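Local coordinates for protein SPCU (Pseudomonas aeruginosa, PDB 4AKX) that binds the phospholipase toxin ExoU as a secretion chaperone and probably keeps it ready for export by the type III secretion system, at residues G28-V32 / F42-L46; A72-L76 / V85-E89; R35-W40 / E89-G93; L46-P50 / A81-V85. All blocks are in the same frame, centred on the assembly; numbering follows the deposited sequence.

Contact 1: G28-V32 / F42-L46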
loop_
_atom_site.group_PDB
_atom_site.type_symbol
_atom_site.label_atom_id
_atom_site.label_comp_id
_atom_site.label_asym_id
_atom_site.label_seq_id
_atom_site.Cartn_x
_atom_site.Cartn_y
_atom_site.Cartn_z
ATOM N N GLY A 28 22.426 2.817 9.710
ATOM C CA GLY A 28 21.081 2.864 9.104
ATOM C C GLY A 28 21.091 2.803 7.584
ATOM O O GLY A 28 22.145 2.627 6.970
ATOM N N PRO A 29 19.916 2.982 6.962
ATOM C CA PRO A 29 19.733 2.747 5.527
ATOM C C PRO A 29 20.588 3.623 4.606
ATOM O O PRO A 29 20.832 4.805 4.898
ATOM C CB PRO A 29 18.257 3.092 5.310
ATOM C CG PRO A 29 17.965 4.087 6.365
ATOM C CD PRO A 29 18.694 3.550 7.565
ATOM N N GLU A 30 21.006 3.032 3.486
ATOM C CA GLU A 30 21.559 3.779 2.375
ATOM C C GLU A 30 20.502 4.733 1.815
ATOM O O GLU A 30 19.336 4.385 1.771
ATOM C CB GLU A 30 21.984 2.809 1.319
ATOM C CG GLU A 30 22.255 3.408 -0.041
ATOM C CD GLU A 30 23.148 2.496 -0.871
ATOM O OE1 GLU A 30 22.854 1.289 -0.961
ATOM O OE2 GLU A 30 24.179 2.967 -1.391
ATOM N N LEU A 31 20.905 5.932 1.406
ATOM C CA LEU A 31 19.989 6.883 0.792
ATOM C C LEU A 31 20.290 7.094 -0.704
ATOM O O LEU A 31 21.358 7.549 -1.065
ATOM C CB LEU A 31 20.054 8.210 1.531
ATOM C CG LEU A 31 19.206 9.401 1.073
ATOM C CD1 LEU A 31 17.739 9.032 1.064
ATOM C CD2 LEU A 31 19.424 10.582 1.991
ATOM N N VAL A 32 19.350 6.718 -1.560
ATOM C CA VAL A 32 19.499 6.867 -2.981
ATOM C C VAL A 32 18.874 8.193 -3.365
ATOM O O VAL A 32 17.704 8.455 -3.050
ATOM C CB VAL A 32 18.704 5.778 -3.731
ATOM C CG1 VAL A 32 18.961 5.882 -5.221
ATOM C CG2 VAL A 32 19.054 4.389 -3.237
ATOM N N PHE A 42 14.747 11.738 -2.892
ATOM C CA PHE A 42 15.370 10.827 -1.906
ATOM C C PHE A 42 14.497 9.615 -1.764
ATOM O O PHE A 42 13.276 9.742 -1.774
ATOM C CB PHE A 42 15.596 11.456 -0.517
ATOM C CG PHE A 42 16.363 12.756 -0.537
ATOM C CD1 PHE A 42 17.147 13.117 -1.625
ATOM C CD2 PHE A 42 16.307 13.620 0.554
ATOM C CE1 PHE A 42 17.814 14.320 -1.649
ATOM C CE2 PHE A 42 16.986 14.819 0.530
ATOM C CZ PHE A 42 17.733 15.165 -0.578
ATOM N N VAL A 43 15.131 8.459 -1.572
ATOM C CA VAL A 43 14.463 7.168 -1.588
ATOM C C VAL A 43 15.190 6.221 -0.642
ATOM O O VAL A 43 16.415 6.205 -0.576
ATOM C CB VAL A 43 14.573 6.510 -2.980
ATOM C CG1 VAL A 43 14.055 5.087 -2.943
ATOM C CG2 VAL A 43 13.848 7.317 -4.034
ATOM N N VAL A 44 14.438 5.386 0.048
ATOM C CA VAL A 44 15.023 4.370 0.896
ATOM C C VAL A 44 14.355 3.023 0.582
ATOM O O VAL A 44 13.159 2.945 0.304
ATOM C CB VAL A 44 14.928 4.781 2.373
ATOM C CG1 VAL A 44 15.071 3.588 3.297
ATOM C CG2 VAL A 44 16.012 5.786 2.665
ATOM N N GLU A 45 15.158 1.982 0.550
ATOM C CA GLU A 45 14.737 0.714 0.045
ATOM C C GLU A 45 14.388 -0.150 1.251
ATOM O O GLU A 45 15.069 -0.106 2.269
ATOM C CB GLU A 45 15.882 0.110 -0.771
ATOM C CG GLU A 45 15.620 -1.288 -1.316
ATOM C CD GLU A 45 16.333 -2.416 -0.553
ATOM O OE1 GLU A 45 17.321 -2.161 0.172
ATOM O OE2 GLU A 45 15.913 -3.582 -0.701
ATOM N N LEU A 46 13.320 -0.927 1.143
ATOM C CA LEU A 46 12.930 -1.814 2.210
ATOM C C LEU A 46 12.878 -3.293 1.819
ATOM O O LEU A 46 12.357 -4.100 2.574
ATOM C CB LEU A 46 11.587 -1.373 2.770
ATOM C CG LEU A 46 11.611 -0.177 3.738
ATOM C CD1 LEU A 46 10.217 0.396 3.962
ATOM C CD2 LEU A 46 12.236 -0.570 5.076
HETATM O O HOH W 1 17.804 2.160 1.191
#

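Contact 2: A72-L76 / V85-E89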
loop_
_atom_site.group_PDB
_atom_site.type_symbol
_atom_site.label_atom_id
_atom_site.label_comp_id
_atom_site.label_asym_id
_atom_site.label_seq_id
_atom_site.Cartn_x
_atom_site.Cartn_y
_atom_site.Cartn_z
ATOM N N ALA A 72 4.845 12.419 7.202
ATOM C CA ALA A 72 4.632 13.250 6.025
ATOM C C ALA A 72 5.821 14.211 5.818
ATOM O O ALA A 72 6.411 14.680 6.790
ATOM C CB ALA A 72 3.324 13.998 6.134
ATOM N N PRO A 73 6.186 14.495 4.554
ATOM C CA PRO A 73 5.543 14.028 3.329
ATOM C C PRO A 73 6.084 12.740 2.713
ATOM O O PRO A 73 5.733 12.438 1.574
ATOM C CB PRO A 73 5.796 15.165 2.360
ATOM C CG PRO A 73 7.088 15.739 2.811
ATOM C CD PRO A 73 7.043 15.670 4.305
ATOM N N VAL A 74 6.898 11.975 3.442
ATOM C CA VAL A 74 7.456 10.718 2.902
ATOM C C VAL A 74 6.344 9.777 2.470
ATOM O O VAL A 74 5.365 9.596 3.209
ATOM C CB VAL A 74 8.232 9.956 3.977
ATOM C CG1 VAL A 74 8.280 8.472 3.641
ATOM C CG2 VAL A 74 9.628 10.556 4.185
ATOM N N LYS A 75 6.511 9.139 1.308
ATOM C CA LYS A 75 5.523 8.175 0.814
ATOM C C LYS A 75 6.043 6.767 0.703
ATOM O O LYS A 75 7.243 6.546 0.553
ATOM C CB LYS A 75 4.950 8.623 -0.495
ATOM C CG LYS A 75 4.064 9.843 -0.307
ATOM C CD LYS A 75 3.976 10.640 -1.602
ATOM C CE LYS A 75 4.337 12.112 -1.398
ATOM N NZ LYS A 75 5.810 12.311 -1.524
ATOM N N LEU A 76 5.132 5.811 0.805
ATOM C CA LEU A 76 5.470 4.429 0.667
ATOM C C LEU A 76 4.902 3.930 -0.650
ATOM O O LEU A 76 3.736 4.225 -0.961
ATOM C CB LEU A 76 4.856 3.660 1.812
ATOM C CG LEU A 76 5.452 2.287 2.041
ATOM C CD1 LEU A 76 5.192 1.847 3.461
ATOM C CD2 LEU A 76 4.760 1.365 1.085
ATOM N N VAL A 85 9.433 0.845 -1.132
ATOM C CA VAL A 85 10.278 2.018 -1.162
ATOM C C VAL A 85 9.622 3.142 -0.374
ATOM O O VAL A 85 8.393 3.297 -0.398
ATOM C CB VAL A 85 10.500 2.482 -2.612
ATOM C CG1 VAL A 85 11.019 3.900 -2.640
ATOM C CG2 VAL A 85 11.454 1.558 -3.331
ATOM N N LEU A 86 10.426 3.889 0.367
ATOM C CA LEU A 86 9.950 5.076 0.982
ATOM C C LEU A 86 10.628 6.137 0.215
ATOM O O LEU A 86 11.793 6.002 -0.081
ATOM C CB LEU A 86 10.426 5.141 2.403
ATOM C CG LEU A 86 9.675 4.269 3.380
ATOM C CD1 LEU A 86 10.499 4.035 4.644
ATOM C CD2 LEU A 86 8.367 4.928 3.736
ATOM N N TRP A 87 9.926 7.202 -0.127
ATOM C CA TRP A 87 10.583 8.277 -0.853
ATOM C C TRP A 87 10.013 9.587 -0.520
ATOM O O TRP A 87 8.908 9.657 -0.001
ATOM C CB TRP A 87 10.498 8.066 -2.356
ATOM C CG TRP A 87 9.097 8.112 -2.913
ATOM C CD1 TRP A 87 8.174 7.067 -2.955
ATOM C CD2 TRP A 87 8.433 9.217 -3.561
ATOM N NE1 TRP A 87 7.009 7.456 -3.575
ATOM C CE2 TRP A 87 7.098 8.722 -3.967
ATOM C CE3 TRP A 87 8.771 10.519 -3.843
ATOM C CZ2 TRP A 87 6.179 9.521 -4.611
ATOM C CZ3 TRP A 87 7.816 11.337 -4.509
ATOM C CH2 TRP A 87 6.555 10.846 -4.871
ATOM N N ALA A 88 10.787 10.639 -0.784
ATOM C CA ALA A 88 10.305 12.019 -0.698
ATOM C C ALA A 88 10.933 12.757 -1.817
ATOM O O ALA A 88 11.839 12.247 -2.456
ATOM C CB ALA A 88 10.699 12.664 0.626
ATOM N N GLU A 89 10.515 13.993 -1.996
ATOM C CA GLU A 89 10.882 14.765 -3.154
ATOM C C GLU A 89 11.358 16.106 -2.673
ATOM O O GLU A 89 10.592 16.888 -2.119
ATOM C CB GLU A 89 9.649 14.927 -4.048
ATOM C CG GLU A 89 9.714 16.052 -5.055
ATOM C CD GLU A 89 10.865 15.894 -6.029
ATOM O OE1 GLU A 89 11.784 15.101 -5.715
ATOM O OE2 GLU A 89 10.852 16.557 -7.102
#

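Contact 3: R35-W40 / E89-G93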
loop_
_atom_site.group_PDB
_atom_site.type_symbol
_atom_site.label_atom_id
_atom_site.label_comp_id
_atom_site.label_asym_id
_atom_site.label_seq_id
_atom_site.Cartn_x
_atom_site.Cartn_y
_atom_site.Cartn_z
ATOM N N ARG A 35 18.221 12.481 -9.622
ATOM C CA ARG A 35 18.058 13.894 -9.883
ATOM C C ARG A 35 16.997 14.136 -10.951
ATOM O O ARG A 35 16.878 13.368 -11.909
ATOM C CB ARG A 35 19.398 14.526 -10.250
ATOM C CG ARG A 35 19.311 15.909 -10.881
ATOM C CD ARG A 35 18.773 16.979 -9.935
ATOM N NE ARG A 35 19.028 18.329 -10.452
ATOM C CZ ARG A 35 18.790 19.460 -9.787
ATOM N NH1 ARG A 35 18.262 19.435 -8.572
ATOM N NH2 ARG A 35 19.079 20.628 -10.340
ATOM N N LEU A 36 16.223 15.204 -10.765
ATOM C CA LEU A 36 15.000 15.438 -11.536
ATOM C C LEU A 36 15.071 16.678 -12.395
ATOM O O LEU A 36 16.155 17.103 -12.806
ATOM C CB LEU A 36 13.782 15.533 -10.609
ATOM C CG LEU A 36 13.361 14.201 -10.010
ATOM C CD1 LEU A 36 12.107 14.353 -9.167
ATOM C CD2 LEU A 36 13.184 13.161 -11.114
ATOM N N GLU A 37 13.898 17.233 -12.698
ATOM C CA GLU A 37 13.805 18.444 -13.495
ATOM C C GLU A 37 14.352 19.619 -12.701
ATOM O O GLU A 37 15.270 20.314 -13.147
ATOM C CB GLU A 37 12.349 18.707 -13.910
ATOM C CG GLU A 37 12.103 20.060 -14.589
ATOM C CD GLU A 37 12.893 20.232 -15.885
ATOM O OE1 GLU A 37 12.820 19.340 -16.780
ATOM O OE2 GLU A 37 13.586 21.266 -16.011
ATOM N N GLY A 38 13.789 19.825 -11.516
ATOM C CA GLY A 38 14.187 20.930 -10.665
ATOM C C GLY A 38 14.101 20.494 -9.231
ATOM O O GLY A 38 13.376 21.087 -8.430
ATOM N N GLY A 39 14.826 19.428 -8.918
ATOM C CA GLY A 39 14.804 18.847 -7.587
ATOM C C GLY A 39 15.400 17.463 -7.555
ATOM O O GLY A 39 15.607 16.846 -8.595
ATOM N N TRP A 40 15.695 16.988 -6.351
ATOM C CA TRP A 40 16.216 15.648 -6.140
ATOM C C TRP A 40 15.148 14.762 -5.527
ATOM O O TRP A 40 14.250 15.245 -4.854
ATOM C CB TRP A 40 17.399 15.719 -5.203
ATOM C CG TRP A 40 18.616 16.364 -5.803
ATOM C CD1 TRP A 40 18.899 17.728 -5.920
ATOM C CD2 TRP A 40 19.789 15.686 -6.324
ATOM N NE1 TRP A 40 20.138 17.921 -6.490
ATOM C CE2 TRP A 40 20.714 16.734 -6.764
ATOM C CE3 TRP A 40 20.160 14.353 -6.466
ATOM C CZ2 TRP A 40 21.930 16.439 -7.331
ATOM C CZ3 TRP A 40 21.387 14.062 -7.049
ATOM C CH2 TRP A 40 22.257 15.080 -7.466
ATOM N N GLU A 89 10.515 13.993 -1.996
ATOM C CA GLU A 89 10.882 14.765 -3.154
ATOM C C GLU A 89 11.358 16.106 -2.673
ATOM O O GLU A 89 10.592 16.888 -2.119
ATOM C CB GLU A 89 9.649 14.927 -4.048
ATOM C CG GLU A 89 9.714 16.052 -5.055
ATOM C CD GLU A 89 10.865 15.894 -6.029
ATOM O OE1 GLU A 89 11.784 15.101 -5.715
ATOM O OE2 GLU A 89 10.852 16.557 -7.102
ATOM N N ALA A 90 12.642 16.359 -2.840
ATOM C CA ALA A 90 13.215 17.656 -2.479
ATOM C C ALA A 90 13.336 18.546 -3.695
ATOM O O ALA A 90 14.021 18.196 -4.659
ATOM C CB ALA A 90 14.569 17.459 -1.851
ATOM N N ARG A 91 12.655 19.688 -3.658
ATOM C CA ARG A 91 12.725 20.653 -4.762
ATOM C C ARG A 91 13.838 21.652 -4.530
ATOM O O ARG A 91 14.134 22.000 -3.387
ATOM C CB ARG A 91 11.395 21.398 -4.942
ATOM C CG ARG A 91 10.260 20.511 -5.558
ATOM C CD ARG A 91 9.015 21.362 -5.753
ATOM N NE ARG A 91 8.113 21.322 -4.577
ATOM C CZ ARG A 91 7.217 22.268 -4.286
ATOM N NH1 ARG A 91 7.102 23.357 -5.068
ATOM N NH2 ARG A 91 6.443 22.131 -3.198
ATOM N N ASP A 92 14.456 22.108 -5.619
ATOM C CA ASP A 92 15.283 23.315 -5.581
ATOM C C ASP A 92 14.366 24.523 -5.364
ATOM O O ASP A 92 13.161 24.463 -5.639
ATOM C CB ASP A 92 16.103 23.476 -6.871
ATOM C CG ASP A 92 16.987 22.261 -7.173
ATOM O OD1 ASP A 92 17.157 21.390 -6.289
ATOM O OD2 ASP A 92 17.514 22.182 -8.307
ATOM N N GLY A 93 14.931 25.606 -4.854
ATOM C CA GLY A 93 14.122 26.707 -4.369
ATOM C C GLY A 93 13.523 26.324 -3.038
ATOM O O GLY A 93 14.199 26.356 -2.018
#

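Contact 4: L46-P50 / A81-V85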
loop_
_atom_site.group_PDB
_atom_site.type_symbol
_atom_site.label_atom_id
_atom_site.label_comp_id
_atom_site.label_asym_id
_atom_site.label_seq_id
_atom_site.Cartn_x
_atom_site.Cartn_y
_atom_site.Cartn_z
ATOM N N LEU A 46 13.320 -0.927 1.143
ATOM C CA LEU A 46 12.930 -1.814 2.210
ATOM C C LEU A 46 12.878 -3.293 1.819
ATOM O O LEU A 46 12.357 -4.100 2.574
ATOM C CB LEU A 46 11.587 -1.373 2.770
ATOM C CG LEU A 46 11.611 -0.177 3.738
ATOM C CD1 LEU A 46 10.217 0.396 3.962
ATOM C CD2 LEU A 46 12.236 -0.570 5.076
ATOM N N GLY A 47 13.429 -3.660 0.660
ATOM C CA GLY A 47 13.239 -5.023 0.115
ATOM C C GLY A 47 11.984 -5.274 -0.740
ATOM O O GLY A 47 11.040 -4.475 -0.772
ATOM N N LEU A 48 11.982 -6.401 -1.444
ATOM C CA LEU A 48 10.834 -6.812 -2.252
ATOM C C LEU A 48 9.659 -7.114 -1.351
ATOM O O LEU A 48 9.815 -7.754 -0.306
ATOM C CB LEU A 48 11.168 -8.066 -3.086
ATOM C CG LEU A 48 12.247 -7.910 -4.160
ATOM C CD1 LEU A 48 12.483 -9.181 -4.945
ATOM C CD2 LEU A 48 11.912 -6.772 -5.111
ATOM N N VAL A 49 8.477 -6.672 -1.768
ATOM C CA VAL A 49 7.268 -6.989 -1.052
ATOM C C VAL A 49 7.163 -8.492 -0.827
ATOM O O VAL A 49 7.390 -9.301 -1.740
ATOM C CB VAL A 49 6.030 -6.475 -1.777
ATOM C CG1 VAL A 49 4.784 -6.854 -1.007
ATOM C CG2 VAL A 49 6.071 -4.974 -1.903
ATOM N N PRO A 50 6.878 -8.884 0.417
ATOM C CA PRO A 50 6.788 -10.303 0.729
ATOM C C PRO A 50 5.450 -10.837 0.315
ATOM O O PRO A 50 4.477 -10.080 0.226
ATOM C CB PRO A 50 6.883 -10.342 2.254
ATOM C CG PRO A 50 7.353 -8.995 2.669
ATOM C CD PRO A 50 6.889 -8.047 1.621
ATOM N N ALA A 81 9.751 -3.191 -10.130
ATOM C CA ALA A 81 10.282 -4.496 -9.804
ATOM C C ALA A 81 9.658 -5.045 -8.523
ATOM O O ALA A 81 9.949 -6.160 -8.124
ATOM C CB ALA A 81 11.796 -4.452 -9.704
ATOM N N GLY A 82 8.760 -4.300 -7.908
ATOM C CA GLY A 82 8.054 -4.824 -6.753
ATOM C C GLY A 82 8.805 -4.569 -5.466
ATOM O O GLY A 82 8.557 -5.213 -4.453
ATOM N N ARG A 83 9.725 -3.605 -5.511
ATOM C CA ARG A 83 10.575 -3.275 -4.381
ATOM C C ARG A 83 9.936 -2.177 -3.605
ATOM O O ARG A 83 9.574 -1.137 -4.173
ATOM C CB ARG A 83 11.940 -2.820 -4.849
ATOM C CG ARG A 83 12.969 -2.757 -3.721
ATOM C CD ARG A 83 14.352 -2.344 -4.233
ATOM N NE ARG A 83 14.868 -3.311 -5.170
ATOM C CZ ARG A 83 15.278 -4.509 -4.805
ATOM N NH1 ARG A 83 15.224 -4.852 -3.528
ATOM N NH2 ARG A 83 15.736 -5.361 -5.708
ATOM N N LEU A 84 9.785 -2.422 -2.300
ATOM C CA LEU A 84 9.058 -1.524 -1.390
ATOM C C LEU A 84 9.935 -0.363 -0.945
ATOM O O LEU A 84 11.049 -0.557 -0.465
ATOM C CB LEU A 84 8.554 -2.287 -0.180
ATOM C CG LEU A 84 7.185 -1.779 0.239
ATOM C CD1 LEU A 84 6.653 -2.720 1.291
ATOM C CD2 LEU A 84 7.288 -0.384 0.811
ATOM N N VAL A 85 9.433 0.845 -1.132
ATOM C CA VAL A 85 10.278 2.018 -1.162
ATOM C C VAL A 85 9.622 3.142 -0.374
ATOM O O VAL A 85 8.393 3.297 -0.398
ATOM C CB VAL A 85 10.500 2.482 -2.612
ATOM C CG1 VAL A 85 11.019 3.900 -2.640
ATOM C CG2 VAL A 85 11.454 1.558 -3.331
#

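Contact 1: G28-V32 / F42-L46
This is an antiparallel strand pairing within a beta hairpin, at the point where strand 31-35 starts beside strand 39-48. Val-32 and Val-43 form a hydrogen-bonded pair. Val-32 N donates to Val-43 O at 3.1 Å. The return bond, Val-43 N to Val-32 O at 3.0 Å, is bent and weak. Val-32 O also takes a CA-H contact from Phe-42 CA at 3.5 Å. Before Leu-31 the chain is not yet strand, and the two directions lie 139° apart, so the backbones splay. A water fills the gap. It donates to Glu-30 O at 2.8 Å and accepts from Glu-45 N at 2.7 Å. The hairpin belongs to the alpha-beta fold of class I type III secretion chaperones, in which helices pack on one face of an antiparallel sheet. Leu-31, Phe-42 and Val-44 lie on that face. Leu-31 CD1 reaches Phe-42 CB at 3.6 Å and Val-44 CG2 at 4.0 Å, and Pro-29 CB meets Val-44 CG1 at 3.8 Å. Helix 97-118 covers Pro-29, Leu-31 and Val-44, while Leu-31 and Phe-42 also touch helix 2-7. On the other face Val-32 CB lies 4.3 Å from Val-43 CB. There Val-43 packs on Ser-3 of the ExoU chain. Glu-30 OE2 is hydrogen-bonded to Ser-38 OG of the ExoU chain.

Contact 2: A72-L76 / V85-E89
Val-85 opens the pairing of this beta hairpin, which forms one edge of the sheet. Its carbonyl O receives a CA-H contact from Leu-76 CA at 3.3 Å. Leu-86 comes next, in a non-hydrogen-bonded antiparallel pair with Leu-76. The backbones are close here: Leu-86 CA lies 3.1 Å from Lys-75 O. The end of the Leu-86 side chain turns to the other segment, with CD2 3.5 Å from Val-74 CG1 and 4.2 Å from Leu-76 CB. Trp-87 forms the hydrogen-bonded pair with Lys-75. Both bonds are short: Lys-75 N to Trp-87 O and Trp-87 N to Lys-75 O are each 2.8 Å. On the same face Lys-75 lies along the indole. Its CB makes a CH-pi contact with the five-membered ring, and its NZ makes a cation-pi contact 3.9 Å from the centroid of the six-membered ring of Trp-87. Lys-75 NZ also donates to Pro-73 O at 3.1 Å, so the ammonium has both a carbonyl and the ring face as partners. This edge meets the second subunit: Trp-87 NE1 is hydrogen-bonded to the backbone O of its Asn-65. Arg-5 of the ExoU chain makes a further cation-pi contact with Trp-87. Ala-88 ends the contact, its CB 4.3 Å from Val-74 CG2. Strand 83-91 runs between the outer strand 75-78 and strand 39-48, and helix 97-118 packs on Val-74 and Ala-88.

Contact 3: R35-W40 / E89-G93
Asp-92 loses more surface than any other residue here. It follows strand 83-91 and faces the hairpin turn that joins strands 31-35 and 39-48. Its carboxylate forms a salt bridge with the Arg-35 guanidinium. Arg-35 NH1 and NH2 donate to Asp-92 OD2 at 2.9 and 3.0 Å, and a weaker bond runs from Arg-35 NH1 to Asp-92 OD1 at 3.2 Å. Asp-92 N donates to Gly-38 O at 3.2 Å. Trp-40 pairs with Ala-90 through Trp-40 N to Ala-90 O at 2.7 Å and Ala-90 N to Trp-40 O at 2.8 Å. Its ring presents an edge to Asp-92, with Trp-40 CD1 4.1 Å from Asp-92 OD1. Glu-89 turns its end to the turn, and its OE2 lies 3.3 Å from Leu-36 CD1. Between these residues, Gly-39 and Arg-91 have CA atoms only 3.9 Å apart. A CB on Gly-39 would clash with Ala-90 O. Inside the turn, Leu-36 N bonds to Gly-39 O at 2.8 Å. The chemistry is that of a sheet end. Backbone bonds pair the strands as the sheet runs out, and beyond them an ion pair at the surface ties the first strand of the hairpin to the chain leaving strand 83-91.

Contact 4: L46-P50 / A81-V85
Leu-48 lays its CD2 over one face of the Arg-83 guanidinium. The same CD2 lies 4.0 Å from Arg-83 CB and 3.6 Å from Ala-81 O. Leu-48 and Arg-83 form a non-hydrogen-bonded antiparallel pair, CA to CA 4.1 Å, near the end of strand 39-48 and the start of strand 83-91. The strand axes approach to 4.5 Å at 157°. Alongside, Leu-46 and Gly-47 together oppose the single residue Leu-84. Leu-46 N donates to Leu-84 O at 2.8 Å, and Leu-84 N donates to Gly-47 O at 2.9 Å. This is a beta bulge. Gly-47 has a positive phi (phi 86°, psi 166°), where a CB would press on the preceding carbonyl. Past the bulge, Val-49 N bonds to Gly-82 O at 3.1 Å, so the pairing extends beyond the strand. Leu-84 points toward the other segment, its CB 4.3 Å from Leu-46 CB and its CD1 4.0 Å from Val-49 CG2. Leu-55 of the second subunit touches Val-49. Arg-83 makes salt bridges to Glu-45 and to Glu-609 of the ExoU chain, and Val-49 O accepts a hydrogen bond from Arg-606 of the ExoU chain. Leu-46 and Leu-84 pack together, with helix 97-118 against Leu-46, while Arg-83 and Val-49 O bond to the toxin, so this strand end is at once sheet and ExoU-binding surface.

All four contacts belong to one antiparallel sheet. Contacts 3 and 4 join the same two strands, 39-48 and 83-91, at places about 24 Å apart between centres. Contact 1 adds strand 31-35 on one side, and contact 2 adds strand 75-78 on the other. Contacts 1 and 2 meet directly: Val-44 N lies 2.7 Å from Leu-86 O, a probable hydrogen bond. Contacts 2 and 4 are buried, whereas contacts 1 and 3 are only partly so. Contacts 1, 2 and 4 touch ExoU and combine backbone bonds with aliphatic packing beside helix 97-118; contact 2 adds a cation-pi pair. Contact 3, furthest from the chain centre, relies on a surface ion pair instead.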